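Local atomic coordinates of putative cobalamin synthesis related protein (Corynebacterium diphtheriae, PDB entry 2NPN), a protein that binds S-adenosylmethionine and probably acts as a methyltransferase of cobalamin biosynthesis, perhaps a deacetylating precorrin-6A synthase. Residues A29-L35 with G103-L108; A162-G168 with N181-D187; W203-F207 with H238-M242. All blocks are in the same frame, centred on the assembly; numbering follows the deposited sequence. Where two conformers were deposited one is given.

Interaction 1 of 3, residues A29-L35 with G103-L108; sequences AQAIVAL and GAVAFL
Gln30 and Ala104 open this parallel strand pair with a two-way exchange. The backbone N of Gln30 gives its hydrogen to Ala104 O at 2.9 Å, and the side-chain OE1 of Gln30 takes the hydrogen of Ala104 N at 2.8 Å, with the donor nearly in line with the C=O bond (171°). The glutamine chain bends at chi2 (135°), which brings OE1 to the backbone N of Ala104, a place a strand carbonyl would otherwise take. Further on the backbones do the work: Ala106 N is satisfied by Ala31 O, Val33 N by Ala106 O and Leu108 N by Val33 O, the last two at 2.8 and 2.9 Å. Leu35 N and Leu108 O are joined through one water, which accepts from the former and donates to the latter. Apolar side chains fill both faces. On one, Val33 lies alongside Phe107, with CB 4.0 Å from the ring centroid in a CH-pi contact over the face; CG1, held anti to the backbone N (179°), reaches Phe107 CE1 at 3.5 Å. On the other, Ile32 CG2 meets Leu108 CG at 3.6 Å, and the methyls of Ala29 and Ala106 touch. Strand 61-64 bonds to Ile32 and Ala34 on one flank and strand 3-9 to Gly103 and Val105 on the other, while helix 78-98 packs on Val33 and Phe107 and helix 42-55 on Ile32 and Leu108.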
loop_
_atom_site.group_PDB
_atom_site.type_symbol
_atom_site.label_atom_id
_atom_site.label_comp_id
_atom_site.label_asym_id
_atom_site.label_seq_id
_atom_site.Cartn_x
_atom_site.Cartn_y
_atom_site.Cartn_z
ATOM N N ALA A 29 -12.567 16.157 6.532
ATOM C CA ALA A 29 -13.506 15.359 5.745
ATOM C C ALA A 29 -14.802 15.176 6.488
ATOM O O ALA A 29 -14.821 14.835 7.666
ATOM C CB ALA A 29 -12.944 14.012 5.383
ATOM N N GLN A 30 -15.881 15.399 5.761
ATOM C CA GLN A 30 -17.231 15.148 6.247
ATOM C C GLN A 30 -17.682 13.689 6.036
ATOM O O GLN A 30 -18.731 13.268 6.571
ATOM C CB GLN A 30 -18.182 16.088 5.555
ATOM C CG GLN A 30 -18.171 17.466 6.169
ATOM C CD GLN A 30 -18.113 18.566 5.125
ATOM O OE1 GLN A 30 -17.665 18.342 3.996
ATOM N NE2 GLN A 30 -18.534 19.763 5.502
ATOM N N ALA A 31 -16.931 12.956 5.222
ATOM C CA ALA A 31 -17.116 11.535 5.003
ATOM C C ALA A 31 -15.793 10.891 4.673
ATOM O O ALA A 31 -14.966 11.524 4.078
ATOM C CB ALA A 31 -18.097 11.261 3.873
ATOM N N ILE A 32 -15.660 9.621 5.051
ATOM C CA ILE A 32 -14.461 8.834 4.828
ATOM C C ILE A 32 -14.812 7.520 4.141
ATOM O O ILE A 32 -15.712 6.803 4.569
ATOM C CB ILE A 32 -13.687 8.560 6.131
ATOM C CG1 ILE A 32 -13.224 9.871 6.771
ATOM C CG2 ILE A 32 -12.449 7.699 5.826
ATOM C CD1 ILE A 32 -12.549 9.697 8.133
ATOM N N VAL A 33 -14.076 7.209 3.076
ATOM C CA VAL A 33 -14.300 5.987 2.273
ATOM C C VAL A 33 -12.973 5.215 2.210
ATOM O O VAL A 33 -11.873 5.785 2.152
ATOM C CB VAL A 33 -14.757 6.308 0.822
ATOM C CG1 VAL A 33 -14.964 5.009 -0.025
ATOM C CG2 VAL A 33 -16.044 7.179 0.814
ATOM N N ALA A 34 -13.078 3.895 2.148
ATOM C CA ALA A 34 -11.909 3.081 1.888
ATOM C C ALA A 34 -12.304 1.957 0.944
ATOM O O ALA A 34 -13.309 1.277 1.179
ATOM C CB ALA A 34 -11.377 2.526 3.163
ATOM N N LEU A 35 -11.539 1.786 -0.137
ATOM C CA LEU A 35 -11.808 0.706 -1.090
ATOM C C LEU A 35 -10.923 -0.462 -0.683
ATOM O O LEU A 35 -9.701 -0.316 -0.617
ATOM C CB LEU A 35 -11.504 1.179 -2.517
ATOM C CG LEU A 35 -12.260 2.451 -2.949
ATOM C CD1 LEU A 35 -11.795 2.976 -4.327
ATOM C CD2 LEU A 35 -13.785 2.237 -2.949
ATOM N N GLY A 103 -18.594 20.289 0.013
ATOM C CA GLY A 103 -17.989 19.511 1.107
ATOM C C GLY A 103 -16.787 18.712 0.690
ATOM O O GLY A 103 -16.332 18.800 -0.457
ATOM N N ALA A 104 -16.286 17.921 1.635
ATOM C CA ALA A 104 -15.058 17.164 1.414
ATOM C C ALA A 104 -15.243 15.721 1.841
ATOM O O ALA A 104 -15.837 15.441 2.890
ATOM C CB ALA A 104 -13.930 17.775 2.164
ATOM N N VAL A 105 -14.752 14.812 1.011
ATOM C CA VAL A 105 -14.669 13.386 1.332
ATOM C C VAL A 105 -13.209 12.958 1.273
ATOM O O VAL A 105 -12.457 13.480 0.446
ATOM C CB VAL A 105 -15.534 12.520 0.382
ATOM C CG1 VAL A 105 -15.204 12.731 -1.030
ATOM C CG2 VAL A 105 -15.497 11.012 0.718
ATOM N N ALA A 106 -12.817 12.068 2.171
ATOM C CA ALA A 106 -11.472 11.499 2.176
ATOM C C ALA A 106 -11.549 10.010 1.820
ATOM O O ALA A 106 -12.312 9.262 2.465
ATOM C CB ALA A 106 -10.810 11.663 3.579
ATOM N N PHE A 107 -10.719 9.569 0.862
ATOM C CA PHE A 107 -10.476 8.151 0.613
ATOM C C PHE A 107 -9.159 7.764 1.282
ATOM O O PHE A 107 -8.154 8.457 1.076
ATOM C CB PHE A 107 -10.352 7.847 -0.872
ATOM C CG PHE A 107 -11.654 7.801 -1.631
ATOM C CD1 PHE A 107 -12.165 6.583 -2.066
ATOM C CD2 PHE A 107 -12.323 8.957 -1.929
ATOM C CE1 PHE A 107 -13.324 6.506 -2.792
ATOM C CE2 PHE A 107 -13.506 8.917 -2.670
ATOM C CZ PHE A 107 -14.021 7.665 -3.109
ATOM N N LEU A 108 -9.150 6.674 2.042
ATOM C CA LEU A 108 -7.944 6.240 2.740
ATOM C C LEU A 108 -7.237 5.201 1.903
ATOM O O LEU A 108 -7.873 4.242 1.401
ATOM C CB LEU A 108 -8.305 5.671 4.108
ATOM C CG LEU A 108 -9.168 6.575 4.977
ATOM C CD1 LEU A 108 -9.403 5.875 6.321
ATOM C CD2 LEU A 108 -8.543 7.943 5.102
HETATM O O HOH W 1 -9.464 3.865 -0.818
#

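Interaction 2 of 3, residues A162-G168 with N181-D187. With SAM (S-adenosylmethionine), chain C.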
loop_
_atom_site.group_PDB
_atom_site.type_symbol
_atom_site.label_atom_id
_atom_site.label_comp_id
_atom_site.label_asym_id
_atom_site.label_seq_id
_atom_site.Cartn_x
_atom_site.Cartn_y
_atom_site.Cartn_z
ATOM N N ALA A 162 20.800 3.154 -9.974
ATOM C CA ALA A 162 19.373 3.098 -10.206
ATOM C C ALA A 162 18.664 2.224 -9.196
ATOM O O ALA A 162 19.296 1.337 -8.614
ATOM C CB ALA A 162 19.084 2.552 -11.656
ATOM N N ILE A 163 17.361 2.458 -9.021
ATOM C CA ILE A 163 16.531 1.723 -8.132
ATOM C C ILE A 163 15.397 1.141 -8.973
ATOM O O ILE A 163 14.650 1.895 -9.553
ATOM C CB ILE A 163 15.906 2.597 -7.059
ATOM C CG1 ILE A 163 17.001 3.272 -6.234
ATOM C CG2 ILE A 163 15.008 1.754 -6.181
ATOM C CD1 ILE A 163 16.703 4.672 -5.938
ATOM N N HIS A 164 15.289 -0.168 -9.042
ATOM C CA HIS A 164 14.246 -0.766 -9.847
ATOM C C HIS A 164 13.199 -1.350 -8.896
ATOM O O HIS A 164 13.485 -2.324 -8.209
ATOM C CB HIS A 164 14.847 -1.849 -10.713
ATOM C CG HIS A 164 13.926 -2.327 -11.777
ATOM N ND1 HIS A 164 13.703 -1.603 -12.921
ATOM C CD2 HIS A 164 13.155 -3.427 -11.855
ATOM C CE1 HIS A 164 12.819 -2.249 -13.668
ATOM N NE2 HIS A 164 12.466 -3.355 -13.030
ATOM N N ILE A 165 11.990 -0.837 -8.917
ATOM C CA ILE A 165 10.924 -1.336 -8.079
ATOM C C ILE A 165 9.995 -2.151 -8.975
ATOM O O ILE A 165 9.549 -1.678 -10.048
ATOM C CB ILE A 165 10.145 -0.197 -7.423
ATOM C CG1 ILE A 165 11.048 0.788 -6.662
ATOM C CG2 ILE A 165 8.994 -0.739 -6.534
ATOM C CD1 ILE A 165 10.353 2.010 -6.120
ATOM N N THR A 166 9.694 -3.362 -8.534
ATOM C CA THR A 166 8.920 -4.232 -9.366
ATOM C C THR A 166 8.125 -5.224 -8.538
ATOM O O THR A 166 8.069 -5.149 -7.314
ATOM C CB THR A 166 9.787 -4.872 -10.458
ATOM O OG1 THR A 166 8.944 -5.403 -11.491
ATOM C CG2 THR A 166 10.707 -5.967 -9.856
ATOM N N THR A 167 7.489 -6.144 -9.221
ATOM C CA THR A 167 6.599 -7.116 -8.562
ATOM C C THR A 167 7.243 -8.499 -8.604
ATOM O O THR A 167 8.149 -8.768 -9.410
ATOM C CB THR A 167 5.267 -7.193 -9.303
ATOM O OG1 THR A 167 5.489 -7.748 -10.614
ATOM C CG2 THR A 167 4.587 -5.789 -9.397
ATOM N N GLY A 168 6.752 -9.390 -7.746
ATOM C CA GLY A 168 7.253 -10.749 -7.733
ATOM C C GLY A 168 7.065 -11.397 -9.101
ATOM O O GLY A 168 7.956 -12.094 -9.591
ATOM N N ASN A 181 20.018 -3.842 -7.951
ATOM C CA ASN A 181 19.450 -3.041 -6.844
ATOM C C ASN A 181 17.969 -2.897 -7.119
ATOM O O ASN A 181 17.542 -1.991 -7.858
ATOM C CB ASN A 181 20.143 -1.721 -6.803
ATOM C CG ASN A 181 19.724 -0.908 -5.623
ATOM O OD1 ASN A 181 19.898 -1.381 -4.503
ATOM N ND2 ASN A 181 19.254 0.322 -5.835
ATOM N N CYS A 182 17.200 -3.817 -6.577
ATOM C CA CYS A 182 15.799 -3.795 -6.852
ATOM C C CYS A 182 15.000 -4.020 -5.592
ATOM O O CYS A 182 15.484 -4.549 -4.603
ATOM C CB CYS A 182 15.471 -4.814 -7.919
ATOM S SG CYS A 182 15.749 -6.510 -7.467
ATOM N N VAL A 183 13.797 -3.484 -5.625
ATOM C CA VAL A 183 12.803 -3.646 -4.555
ATOM C C VAL A 183 11.641 -4.458 -5.116
ATOM O O VAL A 183 11.158 -4.177 -6.228
ATOM C CB VAL A 183 12.288 -2.292 -4.081
ATOM C CG1 VAL A 183 11.157 -2.486 -3.025
ATOM C CG2 VAL A 183 13.438 -1.457 -3.529
ATOM N N VAL A 184 11.186 -5.469 -4.387
ATOM C CA VAL A 184 10.149 -6.370 -4.845
ATOM C C VAL A 184 8.922 -6.295 -3.911
ATOM O O VAL A 184 9.053 -6.421 -2.691
ATOM C CB VAL A 184 10.615 -7.799 -4.951
ATOM C CG1 VAL A 184 9.547 -8.697 -5.533
ATOM C CG2 VAL A 184 11.933 -7.902 -5.735
HETATM N N MSE A 185 7.794 -6.006 -4.525
HETATM C CA MSE A 185 6.506 -5.939 -3.862
HETATM C C MSE A 185 5.555 -6.953 -4.497
HETATM O O MSE A 185 5.806 -7.503 -5.570
HETATM C CB MSE A 185 5.923 -4.508 -3.971
HETATM C CG MSE A 185 6.888 -3.491 -3.433
HETATM SE SE MSE A 185 6.310 -1.617 -3.606
HETATM C CE MSE A 185 5.088 -1.607 -2.128
ATOM N N LEU A 186 4.414 -7.176 -3.837
ATOM C CA LEU A 186 3.367 -8.011 -4.416
ATOM C C LEU A 186 3.883 -9.448 -4.745
ATOM O O LEU A 186 3.357 -10.098 -5.641
ATOM C CB LEU A 186 2.762 -7.361 -5.646
ATOM C CG LEU A 186 2.001 -6.075 -5.364
ATOM C CD1 LEU A 186 1.636 -5.380 -6.670
ATOM C CD2 LEU A 186 0.704 -6.398 -4.601
ATOM N N ASP A 187 4.825 -9.969 -3.976
ATOM C CA ASP A 187 5.324 -11.330 -4.228
ATOM C C ASP A 187 4.547 -12.297 -3.355
ATOM O O ASP A 187 4.720 -12.300 -2.143
ATOM C CB ASP A 187 6.830 -11.483 -3.891
ATOM C CG ASP A 187 7.402 -12.847 -4.281
ATOM O OD1 ASP A 187 6.685 -13.695 -4.884
ATOM O OD2 ASP A 187 8.599 -13.046 -4.002
HETATM N N SAM C . 0.435 1.895 -1.691
HETATM C CA SAM C . 1.209 0.908 -0.879
HETATM C C SAM C . 2.521 1.496 -0.392
HETATM O O SAM C . 3.281 0.787 0.321
HETATM O OXT SAM C . 2.799 2.680 -0.668
HETATM C CB SAM C . 1.446 -0.383 -1.682
HETATM C CG SAM C . 0.172 -1.179 -1.972
HETATM S SD SAM C . 0.407 -2.784 -2.811
HETATM C CE SAM C . -1.356 -3.173 -3.009
HETATM C "C5'" SAM C . 0.700 -4.049 -1.527
HETATM C "C4'" SAM C . 2.172 -4.470 -1.379
HETATM O "O4'" SAM C . 2.842 -3.519 -0.621
HETATM C "C3'" SAM C . 2.404 -5.781 -0.627
HETATM O "O3'" SAM C . 2.258 -6.909 -1.452
HETATM C "C2'" SAM C . 3.801 -5.632 -0.088
HETATM O "O2'" SAM C . 4.737 -5.797 -1.139
HETATM C "C1'" SAM C . 3.731 -4.168 0.292
HETATM N N9 SAM C . 3.297 -3.951 1.690
HETATM C C8 SAM C . 2.229 -3.161 2.082
HETATM N N7 SAM C . 2.159 -3.108 3.415
HETATM C C5 SAM C . 3.215 -3.826 3.900
HETATM C C6 SAM C . 3.681 -4.064 5.185
HETATM N N6 SAM C . 3.054 -3.570 6.283
HETATM N N1 SAM C . 4.820 -4.843 5.353
HETATM C C2 SAM C . 5.512 -5.301 4.248
HETATM N N3 SAM C . 5.061 -5.064 2.978
HETATM C C4 SAM C . 3.944 -4.317 2.791
#
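Val183 pairs with Ile165 in the middle of this parallel pair, the well-packed part, where the donors of four backbone bonds alternate between the strands. His164 N donates to Asn181 O, Val183 N to His164 O at 2.8 Å, Thr166 N to Val183 O at 2.9 Å and Met185 N to Thr166 O. On the face carrying Ile165, Val183 and selenomethionine Met185, Ile165 CG1 approaches Val183 CB at 4.2 Å. Ile165 CG2 runs alongside the Met185 chain and meets SE at 4.1 Å; helix 144-152 closes over Val183 and Met185 through Val145. The bend of Met185 at chi3 (78°) carries CE away from the neighbouring strand to SAM O4', 3.3 Å off.

The Ala162-Ile163 end is looser and faces solvent, and Ile163 CG2 comes no closer than 4.5 Å to Val183 CG2. What holds this end is polar: the amide of Asn181 sends ND2 to Ala162 O at 3.0 Å, nearly straight (168°). ND2 also bonds Ile156 O, and OD1 accepts from Arg248. At the other end the bond from Gly168 N to Met185 O is weak, yet the glycine is buried and Val184 CG1 packs against it.

Leu186 follows with positive phi and turns its N onto the ribose, bonding SAM O2' at 3.0 Å and O3' weakly. An outer parallel pair of the mixed sheet thus leads, through Met185 and Leu186, to the ribose part of the S-adenosylmethionine pocket in this member of the tetrapyrrole methylase family.

Interaction 3 of 3, residues W203-F207 with H238-M242; sequences WWGAF and HGWIM. With SAM (S-adenosylmethionine), chain C.
An aromatic cluster of Phe207, His238 and Trp240, with one backbone bond beside it, joins the end of strand 200-206 to the loop between helix 220-238 and strand 243-249, next to the adenine of SAM. Phe207 carries most of it. Its ring turns an edge toward the face of Trp240, the planes 83° apart, and CE1 stands 3.6 Å from Trp240 CZ3 in a T-shaped pair. The ring of His238 comes from the opposite direction and meets Phe207 obliquely, with Phe207 CZ over the imidazole face, 3.7 Å from His238 CD2. Placing CG of Trp240 between the backbone N and the carbonyl carbon (chi1 61°) folds the indole back toward the phenylalanine. Trp240 O lies in the plane of the Phe207 ring at its edge, 3.5 Å from CZ; this carbonyl is buried and finds no polar partner in the model.

Ile241 packs next to the cluster, CG1 touching Phe207 CZ and CD1 reaching Ala206 CB at 3.8 Å. Phe207 N gives its hydrogen to Met242 O over 3.2 Å, the donor nearly on the C=O line, the one hydrogen bond linking the loop to the strand end. Beside this bond runs the adenine: Met242 O is 3.3 Å from SAM C2, and the selenomethionine CE is 3.5 Å from SAM N7.

Trp204 packs against Val227 and Leu230 of helix 220-238 and bonds Asp243 through NE1; the same helix meets Ile241 through Leu234 and Arg235, while Gly205 pairs with Thr244 of strand 243-249 and Ala206 with Val214 of strand 214-217.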
loop_
_atom_site.group_PDB
_atom_site.type_symbol
_atom_site.label_atom_id
_atom_site.label_comp_id
_atom_site.label_asym_id
_atom_site.label_seq_id
_atom_site.Cartn_x
_atom_site.Cartn_y
_atom_site.Cartn_z
ATOM N N TRP A 203 17.451 -7.699 2.051
ATOM C CA TRP A 203 16.791 -7.178 3.218
ATOM C C TRP A 203 15.287 -7.366 3.062
ATOM O O TRP A 203 14.708 -6.905 2.091
ATOM C CB TRP A 203 17.085 -5.713 3.401
ATOM C CG TRP A 203 18.533 -5.384 3.680
ATOM C CD1 TRP A 203 19.135 -5.219 4.894
ATOM C CD2 TRP A 203 19.539 -5.114 2.699
ATOM N NE1 TRP A 203 20.466 -4.871 4.729
ATOM C CE2 TRP A 203 20.726 -4.784 3.394
ATOM C CE3 TRP A 203 19.550 -5.111 1.292
ATOM C CZ2 TRP A 203 21.907 -4.426 2.715
ATOM C CZ3 TRP A 203 20.728 -4.748 0.638
ATOM C CH2 TRP A 203 21.883 -4.424 1.351
ATOM N N TRP A 204 14.680 -8.078 4.011
ATOM C CA TRP A 204 13.294 -8.528 3.915
ATOM C C TRP A 204 12.518 -8.060 5.127
ATOM O O TRP A 204 13.046 -7.934 6.247
ATOM C CB TRP A 204 13.275 -10.050 3.765
ATOM C CG TRP A 204 11.985 -10.708 3.648
ATOM C CD1 TRP A 204 11.329 -11.032 2.487
ATOM C CD2 TRP A 204 11.160 -11.214 4.722
ATOM N NE1 TRP A 204 10.155 -11.686 2.773
ATOM C CE2 TRP A 204 10.019 -11.806 4.130
ATOM C CE3 TRP A 204 11.264 -11.209 6.125
ATOM C CZ2 TRP A 204 9.029 -12.445 4.892
ATOM C CZ3 TRP A 204 10.257 -11.799 6.864
ATOM C CH2 TRP A 204 9.157 -12.413 6.248
ATOM N N GLY A 205 11.225 -7.790 4.926
ATOM C CA GLY A 205 10.371 -7.524 6.038
ATOM C C GLY A 205 8.923 -7.819 5.754
ATOM O O GLY A 205 8.444 -7.612 4.641
ATOM N N ALA A 206 8.229 -8.252 6.804
ATOM C CA ALA A 206 6.803 -8.518 6.752
ATOM C C ALA A 206 6.106 -7.788 7.870
ATOM O O ALA A 206 6.676 -7.558 8.923
ATOM C CB ALA A 206 6.520 -10.008 6.816
ATOM N N PHE A 207 4.863 -7.376 7.605
ATOM C CA PHE A 207 4.048 -6.668 8.589
ATOM C C PHE A 207 4.810 -5.443 9.100
ATOM O O PHE A 207 4.749 -5.103 10.290
ATOM C CB PHE A 207 3.674 -7.615 9.745
ATOM C CG PHE A 207 3.080 -8.938 9.294
ATOM C CD1 PHE A 207 1.839 -8.969 8.648
ATOM C CD2 PHE A 207 3.725 -10.117 9.542
ATOM C CE1 PHE A 207 1.253 -10.164 8.249
ATOM C CE2 PHE A 207 3.147 -11.356 9.140
ATOM C CZ PHE A 207 1.925 -11.354 8.489
ATOM N N HIS A 238 -1.236 -16.208 10.413
ATOM C CA HIS A 238 -2.019 -14.974 10.348
ATOM C C HIS A 238 -3.156 -15.052 9.352
ATOM O O HIS A 238 -4.072 -14.235 9.397
ATOM C CB HIS A 238 -1.127 -13.770 9.956
ATOM C CG HIS A 238 -0.150 -13.351 11.013
ATOM N ND1 HIS A 238 -0.466 -12.444 12.000
ATOM C CD2 HIS A 238 1.145 -13.691 11.217
ATOM C CE1 HIS A 238 0.588 -12.254 12.777
ATOM N NE2 HIS A 238 1.579 -12.998 12.323
ATOM N N GLY A 239 -3.076 -15.990 8.417
ATOM C CA GLY A 239 -4.078 -16.112 7.358
ATOM C C GLY A 239 -3.666 -15.407 6.091
ATOM O O GLY A 239 -4.295 -15.564 5.051
ATOM N N TRP A 240 -2.619 -14.592 6.199
ATOM C CA TRP A 240 -2.125 -13.782 5.090
ATOM C C TRP A 240 -0.757 -13.247 5.472
ATOM O O TRP A 240 -0.340 -13.300 6.628
ATOM C CB TRP A 240 -3.054 -12.604 4.802
ATOM C CG TRP A 240 -3.200 -11.660 5.975
ATOM C CD1 TRP A 240 -4.043 -11.823 7.048
ATOM C CD2 TRP A 240 -2.507 -10.420 6.207
ATOM N NE1 TRP A 240 -3.906 -10.779 7.927
ATOM C CE2 TRP A 240 -2.990 -9.893 7.434
ATOM C CE3 TRP A 240 -1.544 -9.698 5.503
ATOM C CZ2 TRP A 240 -2.515 -8.705 7.973
ATOM C CZ3 TRP A 240 -1.094 -8.495 6.034
ATOM C CH2 TRP A 240 -1.579 -8.018 7.257
ATOM N N ILE A 241 -0.057 -12.719 4.484
ATOM C CA ILE A 241 1.204 -12.029 4.761
ATOM C C ILE A 241 1.459 -10.987 3.686
ATOM O O ILE A 241 1.081 -11.197 2.542
ATOM C CB ILE A 241 2.414 -13.009 4.848
ATOM C CG1 ILE A 241 3.704 -12.256 5.221
ATOM C CG2 ILE A 241 2.644 -13.786 3.528
ATOM C CD1 ILE A 241 4.732 -13.192 5.788
HETATM N N MSE A 242 2.039 -9.849 4.068
HETATM C CA MSE A 242 2.541 -8.903 3.081
HETATM C C MSE A 242 3.989 -8.660 3.427
HETATM O O MSE A 242 4.295 -8.341 4.578
HETATM C CB MSE A 242 1.778 -7.589 3.083
HETATM C CG MSE A 242 0.382 -7.701 2.490
HETATM SE SE MSE A 242 -0.493 -5.984 2.302
HETATM C CE MSE A 242 -0.382 -5.406 4.154
HETATM N N SAM C . 0.435 1.895 -1.691
HETATM C CA SAM C . 1.209 0.908 -0.879
HETATM C C SAM C . 2.521 1.496 -0.392
HETATM O O SAM C . 3.281 0.787 0.321
HETATM O OXT SAM C . 2.799 2.680 -0.668
HETATM C CB SAM C . 1.446 -0.383 -1.682
HETATM C CG SAM C . 0.172 -1.179 -1.972
HETATM S SD SAM C . 0.407 -2.784 -2.811
HETATM C CE SAM C . -1.356 -3.173 -3.009
HETATM C "C5'" SAM C . 0.700 -4.049 -1.527
HETATM C "C4'" SAM C . 2.172 -4.470 -1.379
HETATM O "O4'" SAM C . 2.842 -3.519 -0.621
HETATM C "C3'" SAM C . 2.404 -5.781 -0.627
HETATM O "O3'" SAM C . 2.258 -6.909 -1.452
HETATM C "C2'" SAM C . 3.801 -5.632 -0.088
HETATM O "O2'" SAM C . 4.737 -5.797 -1.139
HETATM C "C1'" SAM C . 3.731 -4.168 0.292
HETATM N N9 SAM C . 3.297 -3.951 1.690
HETATM C C8 SAM C . 2.229 -3.161 2.082
HETATM N N7 SAM C . 2.159 -3.108 3.415
HETATM C C5 SAM C . 3.215 -3.826 3.900
HETATM C C6 SAM C . 3.681 -4.064 5.185
HETATM N N6 SAM C . 3.054 -3.570 6.283
HETATM N N1 SAM C . 4.820 -4.843 5.353
HETATM C C2 SAM C . 5.512 -5.301 4.248
HETATM N N3 SAM C . 5.061 -5.064 2.978
HETATM C C4 SAM C . 3.944 -4.317 2.791
#

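How the interactions relate
Interaction 1 is a buried strand pair inside the all-parallel sheet, its centre about 31 Å and 28 Å from those of interactions 2 and 3, which lie on the opposite side of the chain's centre. Those two are only partly buried and both reach the mixed sheet, at its 164-167 edge and at the end of strand 200-206, with strand 243-249 between them. Both touch SAM, one at the ribose and the other at the adenine, whereas interaction 1 stays away from the annotated sites. Backbone ladders run through interactions 1 and 2, flanked by mostly apolar side chains in interaction 1 and by a mix of apolar and polar ones in interaction 2; interaction 3 has a single backbone bond and relies on aromatic rings.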